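Penicillin-binding protein (Bacillus halodurans, PDB 3TG9) is a penicillin-binding protein of the beta-lactamase family that probably reacts with beta-lactams through an active-site serine. Local coordinates at residues B[103-107]-B[133-137]. Numbering follows the deposited sequence.
Sequences VPDYF and FLPLF
Tyr106 meets Phe133, Leu136 and Phe137 in an apolar, largely aromatic contact between two parts of the long loop region that joins helix 93-98 to helix 155-168. The edge of the Phe133 ring is directed at the face of Tyr106 in an offset edge-to-face pair, with the planes at 63° and the centroids 5.5 Å apart. The CD1-CE1 side of Phe133 does the touching: CD1 lies over the face, offset toward the hydroxyl-bearing rim and 3.8 Å from Tyr106 CZ, and CE1 is 3.7 Å from Tyr106 OH, while Phe107 CB covers the opposite face. With CG of Tyr106 set between its own N and carbonyl carbon (chi1 70°), the ring rises alongside the 133-137 turn, and its hydroxyl goes on to a hydrogen bond with Asp227. At the base of the ring, Tyr106 CB packs against Leu136 CB at 3.8 Å. Phe137 lays its ring beside the backbone of Pro104, CD1 coming within 3.5 Å of Pro104 O. The Pro104 ring in turn rests on the main chain of Phe137, its CG 3.2 Å from Phe137 O.

Asp105 OD1 accepts from Phe107 N in a nearly straight bond (3.1 Å, 165°) that arrives from above the carboxylate plane, closing an Asx turn that shapes the chain around Tyr106; OD1 also receives Ala155 N, and OD2 receives Asn154 N. Asp105 lies near Ser55, Lys58 and Tyr152, which match the SxxK and (S/Y)xN pattern of serine penicillin-binding enzymes, consistent with a place beside the active site. Helix 155-168 packs against Phe133 through Ile158 and against Phe137 through Ala155 and Leu159, and the Asp105 bond to Ala155 N ties its start to 103-107.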
loop_
_atom_site.group_PDB
_atom_site.type_symbol
_atom_site.label_atom_id
_atom_site.label_comp_id
_atom_site.label_asym_id
_atom_site.label_seq_id
_atom_site.Cartn_x
_atom_site.Cartn_y
_atom_site.Cartn_z
ATOM N N VAL B 103 -19.213 -9.331 24.003
ATOM C CA VAL B 103 -19.387 -8.233 23.046
ATOM C C VAL B 103 -19.429 -8.740 21.604
ATOM O O VAL B 103 -18.885 -9.803 21.301
ATOM C CB VAL B 103 -18.270 -7.164 23.168
ATOM C CG1 VAL B 103 -18.292 -6.533 24.543
ATOM C CG2 VAL B 103 -16.902 -7.767 22.870
ATOM N N PRO B 104 -20.088 -7.985 20.708
ATOM C CA PRO B 104 -20.038 -8.342 19.288
ATOM C C PRO B 104 -18.644 -8.045 18.747
ATOM O O PRO B 104 -17.973 -7.143 19.248
ATOM C CB PRO B 104 -21.054 -7.397 18.654
ATOM C CG PRO B 104 -21.076 -6.207 19.556
ATOM C CD PRO B 104 -20.802 -6.718 20.943
ATOM N N ASP B 105 -18.220 -8.804 17.744
ATOM C CA ASP B 105 -16.892 -8.666 17.157
ATOM C C ASP B 105 -17.060 -8.064 15.768
ATOM O O ASP B 105 -18.130 -8.177 15.172
ATOM C CB ASP B 105 -16.266 -10.055 17.047
ATOM C CG ASP B 105 -14.748 -10.021 16.964
ATOM O OD1 ASP B 105 -14.175 -8.954 16.641
ATOM O OD2 ASP B 105 -14.140 -11.083 17.230
ATOM N N TYR B 106 -16.025 -7.415 15.243
ATOM C CA TYR B 106 -16.075 -6.987 13.847
ATOM C C TYR B 106 -15.496 -8.078 12.947
ATOM O O TYR B 106 -15.632 -8.032 11.726
ATOM C CB TYR B 106 -15.357 -5.650 13.645
ATOM C CG TYR B 106 -13.847 -5.702 13.784
ATOM C CD1 TYR B 106 -13.027 -5.770 12.663
ATOM C CD2 TYR B 106 -13.244 -5.666 15.033
ATOM C CE1 TYR B 106 -11.644 -5.807 12.777
ATOM C CE2 TYR B 106 -11.860 -5.703 15.159
ATOM C CZ TYR B 106 -11.068 -5.777 14.029
ATOM O OH TYR B 106 -9.698 -5.818 14.157
ATOM N N PHE B 107 -14.867 -9.070 13.572
ATOM C CA PHE B 107 -14.239 -10.179 12.858
ATOM C C PHE B 107 -14.242 -11.422 13.744
ATOM O O PHE B 107 -13.289 -11.679 14.493
ATOM C CB PHE B 107 -12.802 -9.814 12.433
ATOM C CG PHE B 107 -12.152 -10.835 11.531
ATOM C CD1 PHE B 107 -12.691 -11.125 10.290
ATOM C CD2 PHE B 107 -10.994 -11.494 11.918
ATOM C CE1 PHE B 107 -12.099 -12.066 9.458
ATOM C CE2 PHE B 107 -10.397 -12.436 11.089
ATOM C CZ PHE B 107 -10.953 -12.718 9.859
ATOM N N PHE B 133 -12.484 1.767 14.784
ATOM C CA PHE B 133 -13.059 0.428 14.738
ATOM C C PHE B 133 -14.457 0.377 15.353
ATOM O O PHE B 133 -15.237 -0.519 15.041
ATOM C CB PHE B 133 -12.143 -0.582 15.436
ATOM C CG PHE B 133 -10.834 -0.823 14.719
ATOM C CD1 PHE B 133 -10.623 -2.001 14.014
ATOM C CD2 PHE B 133 -9.818 0.120 14.758
ATOM C CE1 PHE B 133 -9.426 -2.235 13.362
ATOM C CE2 PHE B 133 -8.619 -0.103 14.100
ATOM C CZ PHE B 133 -8.424 -1.283 13.398
ATOM N N LEU B 134 -14.770 1.331 16.226
ATOM C CA LEU B 134 -16.026 1.295 16.987
ATOM C C LEU B 134 -17.286 1.091 16.138
ATOM O O LEU B 134 -18.106 0.218 16.447
ATOM C CB LEU B 134 -16.178 2.554 17.845
ATOM C CG LEU B 134 -15.475 2.507 19.196
ATOM C CD1 LEU B 134 -15.374 3.910 19.777
ATOM C CD2 LEU B 134 -16.180 1.530 20.158
ATOM N N PRO B 135 -17.447 1.894 15.070
ATOM C CA PRO B 135 -18.652 1.767 14.245
ATOM C C PRO B 135 -18.817 0.360 13.683
ATOM O O PRO B 135 -19.943 -0.040 13.387
ATOM C CB PRO B 135 -18.399 2.749 13.099
ATOM C CG PRO B 135 -17.442 3.736 13.647
ATOM C CD PRO B 135 -16.553 2.954 14.572
ATOM N N LEU B 136 -17.717 -0.375 13.546
ATOM C CA LEU B 136 -17.736 -1.705 12.929
ATOM C C LEU B 136 -18.406 -2.779 13.783
ATOM O O LEU B 136 -18.631 -3.898 13.311
ATOM C CB LEU B 136 -16.312 -2.161 12.579
ATOM C CG LEU B 136 -15.492 -1.272 11.641
ATOM C CD1 LEU B 136 -14.127 -1.888 11.375
ATOM C CD2 LEU B 136 -16.244 -1.028 10.334
ATOM N N PHE B 137 -18.722 -2.457 15.035
ATOM C CA PHE B 137 -19.299 -3.468 15.923
ATOM C C PHE B 137 -20.140 -2.915 17.075
ATOM O O PHE B 137 -20.964 -3.640 17.642
ATOM C CB PHE B 137 -18.191 -4.369 16.475
ATOM C CG PHE B 137 -17.247 -3.674 17.423
ATOM C CD1 PHE B 137 -17.451 -3.733 18.798
ATOM C CD2 PHE B 137 -16.140 -2.983 16.945
ATOM C CE1 PHE B 137 -16.573 -3.100 19.679
ATOM C CE2 PHE B 137 -15.255 -2.349 17.820
ATOM C CZ PHE B 137 -15.472 -2.407 19.184
#